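Local structure of ArCE4A (Arthrobacter sp. AW19M34-1, 5LFZ) at residues 97-100 and 101-105. The protein is a marine bacterial CE4-family polysaccharide deacetylase, a metal-dependent enzyme that probably removes N-acetyl groups from chitin-like or related carbohydrates. Sequence-based numbering, arbitrary orientation.
Sequences IEHE and VQWTD
His99 and Trp103, one helical turn apart, run their side chains out alongside each other on the outer face of the helix. The ring planes are almost parallel, at 6°, but offset, so little of one ring lies over the other, with centroids 4.7 Å apart. What sits over the benzene ring of the indole is the methylene of His99: CB stands 3.5 Å from the centroid of that six-membered ring of Trp103, a CH-pi contact. Trp103 CZ2 in turn lies over one face of the imidazole, toward its rim, 3.5 Å from His99 CG. In both residues CG is anti to the carbonyl carbon (chi1 near -65°), which sends the two rings off the same way. Beneath them Trp103 N donates to His99 O at 2.8 Å, part of the i to i+4 ladder that also joins Val101 to Ile97 and Gln102 to Glu98.

Next to this tight pair, the rest of the solvent side is looser. Glu98 and Gln102 both run out extended, and their side chains come no closer than 4.2 Å, between Glu98 CB and Gln102 NE2. On the buried side Ile97 CG2 meets Val101 CG2 at 4.4 Å, while Glu100, bent at chi2 (-63°), brings OE1 to the backbone N-H groups of Phe84 and Asp85. Those bonds tie helix 94-112 to the loop after strand 78-81, a loop that carries the nickel ligands His82 and His86; further along, Asp105 OD2 is hydrogen-bonded to Tyr136 OH, ahead of strand 138-139.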
loop_
_atom_site.group_PDB
_atom_site.type_symbol
_atom_site.label_atom_id
_atom_site.label_comp_id
_atom_site.label_asym_id
_atom_site.label_seq_id
_atom_site.Cartn_x
_atom_site.Cartn_y
_atom_site.Cartn_z
ATOM N N ILE A 97 -1.286 -9.688 -18.218
ATOM C CA ILE A 97 -1.555 -8.510 -17.404
ATOM C C ILE A 97 -3.045 -8.407 -17.081
ATOM O O ILE A 97 -3.413 -8.039 -15.967
ATOM C CB ILE A 97 -1.076 -7.224 -18.101
ATOM C CG1 ILE A 97 0.440 -7.293 -18.338
ATOM C CG2 ILE A 97 -1.444 -5.995 -17.275
ATOM C CD1 ILE A 97 1.003 -6.098 -19.080
ATOM N N GLU A 98 -3.896 -8.742 -18.051
ATOM C CA GLU A 98 -5.343 -8.772 -17.827
ATOM C C GLU A 98 -5.716 -9.697 -16.674
ATOM O O GLU A 98 -6.515 -9.336 -15.814
ATOM C CB GLU A 98 -6.091 -9.222 -19.086
ATOM C CG GLU A 98 -6.180 -8.189 -20.185
ATOM C CD GLU A 98 -6.839 -8.744 -21.438
ATOM O OE1 GLU A 98 -7.438 -9.842 -21.365
ATOM O OE2 GLU A 98 -6.761 -8.081 -22.493
ATOM N N HIS A 99 -5.138 -10.895 -16.672
ATOM C CA HIS A 99 -5.381 -11.862 -15.606
ATOM C C HIS A 99 -4.960 -11.315 -14.246
ATOM O O HIS A 99 -5.721 -11.379 -13.289
ATOM C CB HIS A 99 -4.647 -13.174 -15.884
ATOM C CG HIS A 99 -5.140 -13.894 -17.099
ATOM N ND1 HIS A 99 -6.427 -13.755 -17.573
ATOM C CD2 HIS A 99 -4.525 -14.763 -17.935
ATOM C CE1 HIS A 99 -6.582 -14.502 -18.651
ATOM N NE2 HIS A 99 -5.442 -15.126 -18.891
ATOM N N GLU A 100 -3.748 -10.774 -14.164
ATOM C CA GLU A 100 -3.235 -10.249 -12.902
ATOM C C GLU A 100 -4.142 -9.168 -12.320
ATOM O O GLU A 100 -4.396 -9.139 -11.118
ATOM C CB GLU A 100 -1.826 -9.691 -13.087
ATOM C CG GLU A 100 -0.770 -10.736 -13.421
ATOM C CD GLU A 100 -0.587 -11.757 -12.317
ATOM O OE1 GLU A 100 -0.854 -11.428 -11.143
ATOM O OE2 GLU A 100 -0.165 -12.892 -12.627
ATOM N N VAL A 101 -4.623 -8.274 -13.174
ATOM C CA VAL A 101 -5.531 -7.224 -12.729
ATOM C C VAL A 101 -6.901 -7.795 -12.352
ATOM O O VAL A 101 -7.388 -7.609 -11.231
ATOM C CB VAL A 101 -5.711 -6.145 -13.817
ATOM C CG1 VAL A 101 -6.842 -5.194 -13.450
ATOM C CG2 VAL A 101 -4.402 -5.386 -14.036
ATOM N N GLN A 102 -7.517 -8.498 -13.295
ATOM C CA GLN A 102 -8.894 -8.947 -13.129
ATOM C C GLN A 102 -9.072 -10.013 -12.057
ATOM O O GLN A 102 -10.075 -10.006 -11.348
ATOM C CB GLN A 102 -9.438 -9.463 -14.455
ATOM C CG GLN A 102 -9.560 -8.385 -15.506
ATOM C CD GLN A 102 -10.087 -8.920 -16.811
ATOM O OE1 GLN A 102 -10.615 -10.032 -16.868
ATOM N NE2 GLN A 102 -9.949 -8.135 -17.874
ATOM N N TRP A 103 -8.108 -10.922 -11.924
ATOM C CA TRP A 103 -8.210 -11.945 -10.884
ATOM C C TRP A 103 -8.106 -11.323 -9.498
ATOM O O TRP A 103 -8.740 -11.791 -8.557
ATOM C CB TRP A 103 -7.129 -13.016 -11.042
ATOM C CG TRP A 103 -7.253 -13.849 -12.270
ATOM C CD1 TRP A 103 -8.317 -13.911 -13.119
ATOM C CD2 TRP A 103 -6.269 -14.745 -12.793
ATOM N NE1 TRP A 103 -8.057 -14.794 -14.141
ATOM C CE2 TRP A 103 -6.804 -15.319 -13.963
ATOM C CE3 TRP A 103 -4.984 -15.119 -12.386
ATOM C CZ2 TRP A 103 -6.102 -16.247 -14.728
ATOM C CZ3 TRP A 103 -4.288 -16.041 -13.148
ATOM C CH2 TRP A 103 -4.849 -16.594 -14.304
ATOM N N THR A 104 -7.312 -10.267 -9.381
ATOM C CA THR A 104 -7.123 -9.608 -8.093
ATOM C C THR A 104 -8.372 -8.826 -7.728
ATOM O O THR A 104 -8.828 -8.863 -6.581
ATOM C CB THR A 104 -5.899 -8.675 -8.105
ATOM O OG1 THR A 104 -4.748 -9.422 -8.509
ATOM C CG2 THR A 104 -5.650 -8.072 -6.713
ATOM N N ASP A 105 -8.937 -8.137 -8.716
ATOM C CA ASP A 105 -10.165 -7.373 -8.510
ATOM C C ASP A 105 -11.300 -8.276 -8.052
ATOM O O ASP A 105 -12.071 -7.907 -7.166
ATOM C CB ASP A 105 -10.580 -6.634 -9.784
ATOM C CG ASP A 105 -9.713 -5.420 -10.067
ATOM O OD1 ASP A 105 -8.946 -5.021 -9.170
ATOM O OD2 ASP A 105 -9.824 -4.847 -11.176
#